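Side-chain contacts in glutamine synthetase (Helicobacter pylori, PDB 5ZLI), which is a type I-beta glutamine synthetase, a twelve-subunit enzyme whose chain pairs a beta-Grasp domain with a larger catalytic domain: residues Asn327-Leu332 with Gln421-Leu426; His314-Ala319 with Leu430-Ala435; Glu337-Leu342 with Ser350-Ile355. One frame throughout, in Å; residues are numbered along the deposited sequence.

Interaction 1 (Asn327-Leu332 with Gln421-Leu426)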
ATOM      1  N   ASN B 327      27.171  28.071 -17.286  1.00 29.14           N
ATOM      2  CA  ASN B 327      25.740  28.249 -17.389  1.00 26.00           C
ATOM      3  C   ASN B 327      25.405  29.604 -18.005  1.00 27.22           C
ATOM      4  O   ASN B 327      24.337  29.776 -18.605  1.00 29.79           O
ATOM      5  CB  ASN B 327      25.103  28.123 -16.024  1.00 19.84           C
ATOM      6  CG  ASN B 327      23.655  27.957 -16.129  1.00 21.97           C
ATOM      7  OD1 ASN B 327      22.867  28.801 -15.694  1.00 24.03           O
ATOM      8  ND2 ASN B 327      23.261  26.845 -16.725  1.00 24.47           N
ATOM      9  N   SER B 328      26.294  30.578 -17.862  1.00 23.13           N
ATOM     10  CA  SER B 328      26.082  31.857 -18.528  1.00 26.60           C
ATOM     11  C   SER B 328      25.859  31.684 -20.016  1.00 28.06           C
ATOM     12  O   SER B 328      24.998  32.341 -20.606  1.00 31.28           O
ATOM     13  CB  SER B 328      27.264  32.767 -18.283  1.00 26.52           C
ATOM     14  OG  SER B 328      27.371  32.980 -16.900  1.00 26.74           O
ATOM     15  N   TYR B 329      26.543  30.732 -20.613  1.00 32.96           N
ATOM     16  CA  TYR B 329      26.542  30.607 -22.052  1.00 30.15           C
ATOM     17  C   TYR B 329      25.361  29.813 -22.582  1.00 30.84           C
ATOM     18  O   TYR B 329      25.121  29.844 -23.784  1.00 36.89           O
ATOM     19  CB  TYR B 329      27.862  29.994 -22.486  1.00 27.73           C
ATOM     20  CG  TYR B 329      28.976  30.903 -22.117  1.00 30.99           C
ATOM     21  CD1 TYR B 329      29.447  31.862 -23.017  1.00 33.76           C
ATOM     22  CD2 TYR B 329      29.512  30.877 -20.841  1.00 33.71           C
ATOM     23  CE1 TYR B 329      30.458  32.737 -22.663  1.00 31.72           C
ATOM     24  CE2 TYR B 329      30.533  31.748 -20.473  1.00 31.38           C
ATOM     25  CZ  TYR B 329      31.001  32.668 -21.388  1.00 30.33           C
ATOM     26  OH  TYR B 329      32.010  33.518 -21.010  1.00 35.62           O
ATOM     27  N   LYS B 330      24.625  29.102 -21.728  1.00 30.09           N
ATOM     28  CA  LYS B 330      23.320  28.590 -22.132  1.00 28.79           C
ATOM     29  C   LYS B 330      22.287  29.692 -22.287  1.00 28.33           C
ATOM     30  O   LYS B 330      21.264  29.478 -22.938  1.00 31.68           O
ATOM     31  CB  LYS B 330      22.843  27.552 -21.120  1.00 35.66           C
ATOM     32  CG  LYS B 330      23.960  26.607 -20.723  1.00 38.99           C
ATOM     33  CD  LYS B 330      24.028  25.411 -21.684  1.00 27.60           C
ATOM     34  CE  LYS B 330      25.413  24.798 -21.659  1.00 25.79           C
ATOM     35  NZ  LYS B 330      25.926  24.526 -20.308  1.00 28.12           N
ATOM     36  N   ARG B 331      22.524  30.847 -21.679  1.00 32.73           N
ATOM     37  CA  ARG B 331      21.670  32.014 -21.786  1.00 30.58           C
ATOM     38  C   ARG B 331      21.976  32.852 -23.022  1.00 43.48           C
ATOM     39  O   ARG B 331      21.061  33.486 -23.567  1.00 46.40           O
ATOM     40  CB  ARG B 331      21.822  32.849 -20.523  1.00 29.96           C
ATOM     41  CG  ARG B 331      21.279  34.244 -20.593  1.00 35.53           C
ATOM     42  CD  ARG B 331      21.388  34.896 -19.233  1.00 35.41           C
ATOM     43  NE  ARG B 331      21.028  36.310 -19.262  1.00 42.05           N
ATOM     44  CZ  ARG B 331      21.875  37.302 -19.547  1.00 42.12           C
ATOM     45  NH1 ARG B 331      23.154  37.054 -19.812  1.00 36.92           N
ATOM     46  NH2 ARG B 331      21.437  38.553 -19.564  1.00 38.76           N
ATOM     47  N   LEU B 332      23.244  32.883 -23.461  1.00 40.10           N
ATOM     48  CA  LEU B 332      23.696  33.720 -24.571  1.00 39.94           C
ATOM     49  C   LEU B 332      23.394  33.093 -25.932  1.00 45.00           C
ATOM     50  O   LEU B 332      24.238  33.074 -26.839  1.00 40.83           O
ATOM     51  CB  LEU B 332      25.196  33.967 -24.411  1.00 41.28           C
ATOM     52  CG  LEU B 332      25.552  34.527 -23.007  1.00 45.68           C
ATOM     53  CD1 LEU B 332      27.072  34.721 -22.824  1.00 41.45           C
ATOM     54  CD2 LEU B 332      24.753  35.784 -22.524  1.00 38.13           C
ATOM     55  N   GLN B 421      30.532  38.727 -32.478  1.00 46.90           N
ATOM     56  CA  GLN B 421      29.550  38.094 -31.614  1.00 51.35           C
ATOM     57  C   GLN B 421      30.180  37.745 -30.265  1.00 53.27           C
ATOM     58  O   GLN B 421      31.399  37.744 -30.102  1.00 52.25           O
ATOM     59  CB  GLN B 421      28.997  36.836 -32.303  1.00 48.18           C
ATOM     60  CG  GLN B 421      30.079  35.727 -32.455  1.00 50.96           C
ATOM     61  CD  GLN B 421      29.648  34.464 -33.226  1.00 47.72           C
ATOM     62  OE1 GLN B 421      28.472  34.249 -33.520  1.00 41.66           O
ATOM     63  NE2 GLN B 421      30.626  33.634 -33.561  1.00 45.97           N
ATOM     64  N   MET B 422      29.322  37.451 -29.287  1.00 47.05           N
ATOM     65  CA  MET B 422      29.770  37.015 -27.969  1.00 43.21           C
ATOM     66  C   MET B 422      30.447  35.633 -28.050  1.00 44.64           C
ATOM     67  O   MET B 422      30.177  34.837 -28.962  1.00 40.33           O
ATOM     68  CB  MET B 422      28.575  36.967 -27.015  1.00 45.31           C
ATOM     69  CG  MET B 422      28.139  38.276 -26.308  1.00 39.97           C
ATOM     70  SD  MET B 422      29.014  38.669 -24.770  1.00 51.54           S
ATOM     71  CE  MET B 422      30.592  39.251 -25.362  1.00 46.38           C
ATOM     72  N   PRO B 423      31.389  35.346 -27.157  1.00 43.16           N
ATOM     73  CA  PRO B 423      31.966  33.997 -27.116  1.00 37.71           C
ATOM     74  C   PRO B 423      30.951  32.962 -26.663  1.00 38.21           C
ATOM     75  O   PRO B 423      30.042  33.233 -25.871  1.00 36.15           O
ATOM     76  CB  PRO B 423      33.120  34.124 -26.120  1.00 34.89           C
ATOM     77  CG  PRO B 423      32.840  35.357 -25.362  1.00 39.06           C
ATOM     78  CD  PRO B 423      32.040  36.262 -26.209  1.00 38.85           C
ATOM     79  N   HIS B 424      31.098  31.763 -27.203  1.00 38.28           N
ATOM     80  CA  HIS B 424      30.081  30.755 -26.962  1.00 39.35           C
ATOM     81  C   HIS B 424      30.311  29.950 -25.701  1.00 37.92           C
ATOM     82  O   HIS B 424      29.353  29.428 -25.127  1.00 42.04           O
ATOM     83  CB  HIS B 424      30.026  29.781 -28.122  1.00 38.21           C
ATOM     84  CG  HIS B 424      29.461  30.354 -29.368  1.00 39.23           C
ATOM     85  ND1 HIS B 424      30.242  30.652 -30.462  1.00 50.21           N
ATOM     86  CD2 HIS B 424      28.181  30.569 -29.742  1.00 41.25           C
ATOM     87  CE1 HIS B 424      29.470  31.094 -31.439  1.00 53.92           C
ATOM     88  NE2 HIS B 424      28.213  31.045 -31.030  1.00 51.87           N
ATOM     89  N   THR B 425      31.541  29.818 -25.262  1.00 27.22           N
ATOM     90  CA  THR B 425      31.820  29.080 -24.058  1.00 29.16           C
ATOM     91  C   THR B 425      32.696  29.934 -23.162  1.00 31.01           C
ATOM     92  O   THR B 425      33.373  30.859 -23.627  1.00 29.41           O
ATOM     93  CB  THR B 425      32.497  27.734 -24.399  1.00 31.74           C
ATOM     94  OG1 THR B 425      33.632  27.956 -25.249  1.00 31.08           O
ATOM     95  CG2 THR B 425      31.549  26.798 -25.074  1.00 31.06           C
ATOM     96  N   LEU B 426      32.690  29.584 -21.873  1.00 24.91           N
ATOM     97  CA  LEU B 426      33.608  30.193 -20.918  1.00 27.89           C
ATOM     98  C   LEU B 426      35.065  29.887 -21.251  1.00 34.30           C
ATOM     99  O   LEU B 426      35.960  30.691 -20.941  1.00 34.41           O
ATOM    100  CB  LEU B 426      33.284  29.704 -19.514  1.00 30.69           C
ATOM    101  CG  LEU B 426      34.205  30.156 -18.398  1.00 23.84           C
ATOM    102  CD1 LEU B 426      34.258  31.654 -18.348  1.00 29.43           C
ATOM    103  CD2 LEU B 426      33.666  29.542 -17.116  1.00 27.35           C
TER

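Interaction 2 (His314-Ala319 with Leu430-Ala435)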
ATOM      1  N   HIS B 314      37.097  44.998 -25.724  1.00 39.25           N
ATOM      2  CA  HIS B 314      37.536  43.958 -24.817  1.00 45.00           C
ATOM      3  C   HIS B 314      36.402  43.003 -24.471  1.00 46.74           C
ATOM      4  O   HIS B 314      36.601  42.089 -23.655  1.00 47.68           O
ATOM      5  CB  HIS B 314      38.097  44.582 -23.533  1.00 40.34           C
ATOM      6  CG  HIS B 314      39.100  45.659 -23.776  1.00 46.53           C
ATOM      7  ND1 HIS B 314      40.296  45.426 -24.425  1.00 48.28           N
ATOM      8  CD2 HIS B 314      39.122  46.960 -23.400  1.00 45.21           C
ATOM      9  CE1 HIS B 314      40.990  46.548 -24.481  1.00 43.48           C
ATOM     10  NE2 HIS B 314      40.301  47.496 -23.866  1.00 44.87           N
ATOM     11  N   ALA B 315      35.240  43.169 -25.114  1.00 35.82           N
ATOM     12  CA  ALA B 315      34.033  42.467 -24.702  1.00 35.90           C
ATOM     13  C   ALA B 315      34.255  40.964 -24.570  1.00 42.28           C
ATOM     14  O   ALA B 315      33.998  40.384 -23.510  1.00 43.22           O
ATOM     15  CB  ALA B 315      32.920  42.767 -25.701  1.00 40.89           C
ATOM     16  N   ARG B 316      34.754  40.312 -25.625  1.00 41.99           N
ATOM     17  CA  ARG B 316      34.893  38.856 -25.583  1.00 40.71           C
ATOM     18  C   ARG B 316      35.768  38.399 -24.420  1.00 38.34           C
ATOM     19  O   ARG B 316      35.537  37.330 -23.855  1.00 43.39           O
ATOM     20  CB  ARG B 316      35.399  38.302 -26.923  1.00 42.32           C
ATOM     21  CG  ARG B 316      34.470  38.656 -28.050  1.00 35.41           C
ATOM     22  CD  ARG B 316      34.176  37.487 -28.959  1.00 43.15           C
ATOM     23  NE  ARG B 316      35.236  36.492 -29.104  1.00 50.08           N
ATOM     24  CZ  ARG B 316      35.019  35.252 -29.554  1.00 43.89           C
ATOM     25  NH1 ARG B 316      33.797  34.872 -29.900  1.00 45.88           N
ATOM     26  NH2 ARG B 316      36.015  34.392 -29.670  1.00 40.83           N
ATOM     27  N   GLY B 317      36.804  39.164 -24.070  1.00 39.15           N
ATOM     28  CA  GLY B 317      37.579  38.818 -22.889  1.00 39.21           C
ATOM     29  C   GLY B 317      36.915  39.218 -21.590  1.00 36.01           C
ATOM     30  O   GLY B 317      37.070  38.527 -20.579  1.00 29.52           O
ATOM     31  N   LEU B 318      36.177  40.339 -21.599  1.00 32.19           N
ATOM     32  CA  LEU B 318      35.403  40.761 -20.434  1.00 33.00           C
ATOM     33  C   LEU B 318      34.343  39.740 -20.029  1.00 35.11           C
ATOM     34  O   LEU B 318      33.962  39.675 -18.850  1.00 34.99           O
ATOM     35  CB  LEU B 318      34.762  42.123 -20.699  1.00 32.46           C
ATOM     36  CG  LEU B 318      34.191  42.899 -19.492  1.00 27.61           C
ATOM     37  CD1 LEU B 318      35.241  43.134 -18.499  1.00 32.11           C
ATOM     38  CD2 LEU B 318      33.621  44.260 -19.898  1.00 29.96           C
ATOM     39  N   ALA B 319      33.869  38.923 -20.975  1.00 34.88           N
ATOM     40  CA  ALA B 319      32.842  37.940 -20.645  1.00 33.06           C
ATOM     41  C   ALA B 319      33.292  37.014 -19.528  1.00 31.21           C
ATOM     42  O   ALA B 319      32.465  36.560 -18.746  1.00 33.53           O
ATOM     43  CB  ALA B 319      32.481  37.121 -21.881  1.00 32.95           C
ATOM     44  N   LEU B 430      37.824  32.752 -21.502  1.00 35.33           N
ATOM     45  CA  LEU B 430      39.043  32.866 -20.716  1.00 37.63           C
ATOM     46  C   LEU B 430      40.243  32.999 -21.631  1.00 42.47           C
ATOM     47  O   LEU B 430      41.124  33.834 -21.389  1.00 43.49           O
ATOM     48  CB  LEU B 430      39.200  31.676 -19.779  1.00 38.19           C
ATOM     49  CG  LEU B 430      38.154  31.697 -18.665  1.00 42.52           C
ATOM     50  CD1 LEU B 430      38.103  30.386 -17.899  1.00 37.64           C
ATOM     51  CD2 LEU B 430      38.455  32.842 -17.722  1.00 33.12           C
ATOM     52  N   GLU B 431      40.278  32.202 -22.700  1.00 38.73           N
ATOM     53  CA  GLU B 431      41.281  32.385 -23.739  1.00 40.38           C
ATOM     54  C   GLU B 431      41.296  33.841 -24.240  1.00 39.68           C
ATOM     55  O   GLU B 431      42.344  34.492 -24.272  1.00 32.73           O
ATOM     56  CB  GLU B 431      40.996  31.371 -24.850  1.00 38.02           C
ATOM     57  CG  GLU B 431      41.425  29.950 -24.455  1.00 43.69           C
ATOM     58  CD  GLU B 431      40.838  28.838 -25.336  1.00 48.12           C
ATOM     59  OE1 GLU B 431      40.119  29.126 -26.330  1.00 38.06           O
ATOM     60  OE2 GLU B 431      41.111  27.657 -25.017  1.00 52.81           O
ATOM     61  N   GLU B 432      40.129  34.382 -24.596  1.00 40.66           N
ATOM     62  CA  GLU B 432      40.082  35.761 -25.071  1.00 41.50           C
ATOM     63  C   GLU B 432      40.566  36.716 -23.992  1.00 42.31           C
ATOM     64  O   GLU B 432      41.221  37.719 -24.294  1.00 43.76           O
ATOM     65  CB  GLU B 432      38.670  36.134 -25.526  1.00 38.99           C
ATOM     66  CG  GLU B 432      38.208  35.240 -26.659  1.00 40.26           C
ATOM     67  CD  GLU B 432      38.519  35.760 -28.027  1.00 43.00           C
ATOM     68  OE1 GLU B 432      38.623  36.992 -28.192  1.00 50.46           O
ATOM     69  OE2 GLU B 432      38.715  34.914 -28.932  1.00 47.02           O
ATOM     70  N   MET B 433      40.232  36.444 -22.732  1.00 35.02           N
ATOM     71  CA  MET B 433      40.734  37.313 -21.677  1.00 36.52           C
ATOM     72  C   MET B 433      42.235  37.188 -21.525  1.00 42.45           C
ATOM     73  O   MET B 433      42.946  38.191 -21.412  1.00 47.44           O
ATOM     74  CB  MET B 433      40.089  37.016 -20.343  1.00 35.71           C
ATOM     75  CG  MET B 433      40.624  37.993 -19.313  1.00 42.71           C
ATOM     76  SD  MET B 433      40.641  37.395 -17.628  1.00 53.71           S
ATOM     77  CE  MET B 433      41.950  36.187 -17.699  1.00 40.70           C
ATOM     78  N   LEU B 434      42.729  35.955 -21.480  1.00 43.54           N
ATOM     79  CA  LEU B 434      44.146  35.747 -21.229  1.00 39.83           C
ATOM     80  C   LEU B 434      44.997  36.306 -22.350  1.00 43.55           C
ATOM     81  O   LEU B 434      46.142  36.691 -22.110  1.00 51.48           O
ATOM     82  CB  LEU B 434      44.417  34.260 -21.055  1.00 38.62           C
ATOM     83  CG  LEU B 434      43.908  33.694 -19.745  1.00 39.09           C
ATOM     84  CD1 LEU B 434      44.070  32.171 -19.700  1.00 38.41           C
ATOM     85  CD2 LEU B 434      44.705  34.341 -18.647  1.00 47.04           C
ATOM     86  N   ALA B 435      44.457  36.391 -23.558  1.00 44.58           N
ATOM     87  CA  ALA B 435      45.167  36.967 -24.689  1.00 41.03           C
ATOM     88  C   ALA B 435      44.956  38.471 -24.811  1.00 44.77           C
ATOM     89  O   ALA B 435      45.453  39.086 -25.757  1.00 49.65           O
ATOM     90  CB  ALA B 435      44.750  36.277 -25.977  1.00 35.32           C
TER

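Interaction 3 (Glu337-Leu342 with Ser350-Ile355)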
ATOM      1  N   GLU B 337      15.805  37.634 -25.558  1.00 54.46           N
ATOM      2  CA  GLU B 337      16.234  38.980 -25.185  1.00 57.20           C
ATOM      3  C   GLU B 337      17.616  38.964 -24.525  1.00 59.99           C
ATOM      4  O   GLU B 337      17.948  39.825 -23.702  1.00 58.14           O
ATOM      5  CB  GLU B 337      15.156  39.632 -24.314  1.00 48.48           C
ATOM      6  CG  GLU B 337      13.930  39.820 -25.212  1.00 56.10           C
ATOM      7  CD  GLU B 337      12.665  40.246 -24.509  1.00 64.74           C
ATOM      8  OE1 GLU B 337      12.726  40.658 -23.318  1.00 59.87           O
ATOM      9  OE2 GLU B 337      11.591  40.121 -25.166  1.00 61.92           O
ATOM     10  N   ALA B 338      18.435  37.973 -24.917  1.00 54.09           N
ATOM     11  CA  ALA B 338      19.811  37.794 -24.502  1.00 53.01           C
ATOM     12  C   ALA B 338      20.755  38.098 -25.655  1.00 54.25           C
ATOM     13  O   ALA B 338      20.590  37.541 -26.752  1.00 49.10           O
ATOM     14  CB  ALA B 338      20.039  36.363 -24.011  1.00 61.25           C
ATOM     15  N   PRO B 339      21.762  38.945 -25.432  1.00 47.17           N
ATOM     16  CA  PRO B 339      22.688  39.308 -26.512  1.00 45.00           C
ATOM     17  C   PRO B 339      23.622  38.178 -26.922  1.00 53.51           C
ATOM     18  O   PRO B 339      24.278  37.552 -26.085  1.00 51.70           O
ATOM     19  CB  PRO B 339      23.482  40.464 -25.908  1.00 42.66           C
ATOM     20  CG  PRO B 339      23.418  40.222 -24.436  1.00 44.25           C
ATOM     21  CD  PRO B 339      22.048  39.688 -24.193  1.00 47.57           C
ATOM     22  N   SER B 340      23.686  37.940 -28.242  1.00 57.21           N
ATOM     23  CA  SER B 340      24.782  37.219 -28.873  1.00 55.07           C
ATOM     24  C   SER B 340      25.616  38.111 -29.795  1.00 54.83           C
ATOM     25  O   SER B 340      26.714  37.697 -30.201  1.00 56.69           O
ATOM     26  CB  SER B 340      24.248  36.007 -29.667  1.00 61.07           C
ATOM     27  OG  SER B 340      25.293  35.128 -30.081  1.00 58.11           O
ATOM     28  N   ILE B 341      25.156  39.334 -30.087  1.00 53.54           N
ATOM     29  CA  ILE B 341      25.799  40.241 -31.037  1.00 56.18           C
ATOM     30  C   ILE B 341      26.230  41.499 -30.282  1.00 48.32           C
ATOM     31  O   ILE B 341      25.421  42.110 -29.575  1.00 49.40           O
ATOM     32  CB  ILE B 341      24.851  40.626 -32.193  1.00 59.35           C
ATOM     33  CG1 ILE B 341      24.231  39.396 -32.865  1.00 54.01           C
ATOM     34  CG2 ILE B 341      25.596  41.445 -33.244  1.00 51.38           C
ATOM     35  CD1 ILE B 341      25.191  38.559 -33.643  1.00 58.45           C
ATOM     36  N   LEU B 342      27.487  41.908 -30.475  1.00 48.20           N
ATOM     37  CA  LEU B 342      28.102  42.989 -29.698  1.00 47.04           C
ATOM     38  C   LEU B 342      27.968  44.335 -30.415  1.00 48.59           C
ATOM     39  O   LEU B 342      28.930  44.902 -30.935  1.00 47.65           O
ATOM     40  CB  LEU B 342      29.565  42.662 -29.430  1.00 45.15           C
ATOM     41  CG  LEU B 342      29.901  41.564 -28.438  1.00 45.03           C
ATOM     42  CD1 LEU B 342      31.377  41.221 -28.561  1.00 41.66           C
ATOM     43  CD2 LEU B 342      29.558  42.066 -27.044  1.00 40.35           C
ATOM     44  N   SER B 350      17.806  43.100 -28.547  1.00 48.23           N
ATOM     45  CA  SER B 350      18.679  42.143 -29.201  1.00 48.71           C
ATOM     46  C   SER B 350      20.154  42.539 -29.125  1.00 51.02           C
ATOM     47  O   SER B 350      21.027  41.687 -29.358  1.00 57.63           O
ATOM     48  CB  SER B 350      18.245  41.980 -30.656  1.00 50.07           C
ATOM     49  OG  SER B 350      18.218  43.235 -31.304  1.00 51.14           O
ATOM     50  N   ALA B 351      20.458  43.784 -28.769  1.00 42.51           N
ATOM     51  CA  ALA B 351      21.830  44.265 -28.755  1.00 42.31           C
ATOM     52  C   ALA B 351      22.529  43.983 -27.425  1.00 43.10           C
ATOM     53  O   ALA B 351      21.886  43.791 -26.387  1.00 41.33           O
ATOM     54  CB  ALA B 351      21.862  45.760 -29.061  1.00 47.04           C
ATOM     55  N   SER B 352      23.867  43.875 -27.489  1.00 42.52           N
ATOM     56  CA  SER B 352      24.680  43.712 -26.280  1.00 39.77           C
ATOM     57  C   SER B 352      24.585  44.922 -25.364  1.00 39.40           C
ATOM     58  O   SER B 352      24.530  44.778 -24.138  1.00 32.26           O
ATOM     59  CB  SER B 352      26.124  43.418 -26.641  1.00 36.12           C
ATOM     60  OG  SER B 352      26.181  42.182 -27.292  1.00 38.92           O
ATOM     61  N   VAL B 353      24.664  46.117 -25.930  1.00 39.68           N
ATOM     62  CA  VAL B 353      24.463  47.335 -25.171  1.00 40.50           C
ATOM     63  C   VAL B 353      23.173  47.971 -25.642  1.00 41.74           C
ATOM     64  O   VAL B 353      22.792  47.874 -26.813  1.00 39.51           O
ATOM     65  CB  VAL B 353      25.626  48.330 -25.296  1.00 40.08           C
ATOM     66  CG1 VAL B 353      25.575  49.325 -24.126  1.00 34.93           C
ATOM     67  CG2 VAL B 353      26.947  47.563 -25.359  1.00 38.66           C
ATOM     68  N   ARG B 354      22.512  48.658 -24.724  1.00 41.45           N
ATOM     69  CA  ARG B 354      21.230  49.245 -25.043  1.00 38.04           C
ATOM     70  C   ARG B 354      21.208  50.660 -24.522  1.00 40.30           C
ATOM     71  O   ARG B 354      21.636  50.918 -23.396  1.00 43.82           O
ATOM     72  CB  ARG B 354      20.089  48.436 -24.437  1.00 41.84           C
ATOM     73  CG  ARG B 354      18.828  49.190 -24.387  1.00 37.21           C
ATOM     74  CD  ARG B 354      17.695  48.248 -24.267  1.00 41.25           C
ATOM     75  NE  ARG B 354      16.539  48.982 -23.823  1.00 42.87           N
ATOM     76  CZ  ARG B 354      16.311  49.222 -22.557  1.00 38.56           C
ATOM     77  NH1 ARG B 354      17.141  48.707 -21.663  1.00 39.60           N
ATOM     78  NH2 ARG B 354      15.245  49.917 -22.198  1.00 44.47           N
ATOM     79  N   ILE B 355      20.742  51.572 -25.366  1.00 43.60           N
ATOM     80  CA  ILE B 355      20.507  52.958 -24.980  1.00 41.95           C
ATOM     81  C   ILE B 355      19.038  53.083 -24.593  1.00 46.90           C
ATOM     82  O   ILE B 355      18.161  52.925 -25.465  1.00 46.30           O
ATOM     83  CB  ILE B 355      20.864  53.917 -26.113  1.00 40.98           C
ATOM     84  CG1 ILE B 355      22.333  53.753 -26.469  1.00 46.64           C
ATOM     85  CG2 ILE B 355      20.619  55.313 -25.687  1.00 39.55           C
ATOM     86  CD1 ILE B 355      22.574  52.750 -27.601  1.00 45.78           C
TER

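Interaction 1 (Asn327-Leu332 with Gln421-Leu426)
In the catalytic domain, the loop that leads into helix 426-434 lies over one face and along one edge of the ring of Tyr-329, a residue of the short helix 326-331. No hydrogen bond joins Asn-327-Leu-332 to Gln-421-Leu-426, and the contact rests on this ring. CG of Tyr-329 lies anti to the carbonyl carbon (chi1 -63°), which carries the ring out to the loop. The peptide between Thr-425 and Leu-426 covers one face. The carbonyl carbon of Thr-425 sits 3.5 Å above the ring plane, over the centre, and the N of Leu-426 is offset toward the rim. At the edge, in the ring plane, Pro-423 O lies 3.2 Å from Tyr-329 CD1. His-424 O approaches Tyr-329 CB at 3.1 Å. Leu-426 CB meets Tyr-329 CE2 at 3.6 Å, and the two side chains cross at about a right angle.

The hydroxyl of Tyr-329 is hydrogen-bonded to Ser-429 OG, which also bonds the O of Thr-425, the N-cap of helix 426-434. Helix 315-322 touches Tyr-329 and Pro-423 through Ala-319. Helix 448-466 packs on Thr-425 and Leu-426.

Interaction 2 (His314-Ala319 with Leu430-Ala435)
Arg-316 and Glu-432 both have CG beside the backbone N and anti to the carbonyl carbon. Further out each chain bends, Arg-316 at chi2 and chi3 and Glu-432 at chi2 (-91°). The bends bring the two charged ends together at one side of the helix crossing. Arg-316 NH2 donates to Glu-432 OE2 at 2.8 Å, in a nearly straight hydrogen bond that is part of a salt bridge. The acceptor lies in the guanidinium plane. Seen from Glu-432, however, the donor stands well above the carboxylate plane, and the two flat groups are 87° apart. The other oxygen, Glu-432 OE1, lies 3.5 Å from Arg-316 NE. The guanidinium of Arg-428 comes close to that of Arg-316, and the carboxylate may ease the like charge.

Beside the salt bridge the backbones meet. Gly-317 and Met-433 have CA atoms 3.7 Å apart, and Gly-317 CA lies 3.8 Å from Glu-432 C. Met-433 CB rests on Gly-317 O at 3.4 Å, while its side chain also touches Ile-451 of helix 448-466 and Ala-320 and Phe-321 of helix 315-322. With no side chain at Gly-317, the axes of helix segments 315-319 and 430-434 approach to 6.9 Å, at 117° between their directions. This is a close helix crossing through a glycine, flanked by a salt bridge.

Interaction 3 (Glu337-Leu342 with Ser350-Ile355)
Ser-352 meets Ile-341, Leu-342 and Pro-339 where the chain turns a corner at 352 and 353.

The polar part of the contact centres on one acceptor, the carbonyl oxygen of Ile-341. Ser-352 N donates to Ile-341 O at 3.1 Å, but the bond is weak, with an N-H...O angle of 128°. The hydroxyl of the same serine also points at this oxygen. OG of Ser-352 lies beside its own backbone N and anti to the carbonyl carbon (chi1 -65°), and this rotation places it on the same acceptor as the N-H. The modelled distance from Ser-352 OG to Ile-341 O is 2.4 Å, which is very short. The hydroxyl can donate to Ile-341 O, but the modelled length is doubtful at this resolution.

The van der Waals contacts gather round the same serine. Pro-339 CB sits 3.5 Å from Ser-352 CA and the same distance from Ser-352 OG. Pro-339 CB also lies 3.7 Å from Ala-351 O. From Leu-342, the CD2 methyl lies 3.7 Å from Ser-352 CB. The small serine thus fits between a proline ring and a leucine branch.

Outside the pair, Val-353 is backbone-bonded to Thr-343, in the parallel pairing of strands 341-346 and 351-355, and strand 351-355 also pairs, antiparallel, with strand 366-368 in the same mixed sheet. Arg-354 forms salt bridges to Glu-367 of the same chain and to Asp-74 of a neighbouring subunit. Leu-342 and Val-353 touch Leu-312 of helix 302-313, and Leu-342 also reaches Ala-315 and Arg-316 of helix 315-322.

Overall arrangement
All three contacts lie within the catalytic domain, and each touches the other two. Along the chain they are nested: interaction 3 lies inside the loop closed by interaction 1, and interaction 1 inside the loop closed by interaction 2. The centres of interactions 1 and 2 are about 12 Å apart. The centres of interactions 1 and 3 are about 13 Å apart. Those of interactions 2 and 3 are about 17 Å apart. Helix 426-434 links the first two, since its entry loop serves interaction 1 and its body serves interaction 2. Residues 421-423 touch Arg-316, and Gln-421 and Met-422 also touch segment 337-342. Residues 421-435 thus join helices 315-322 and 326-331 to strand 341-346 of the mixed sheet.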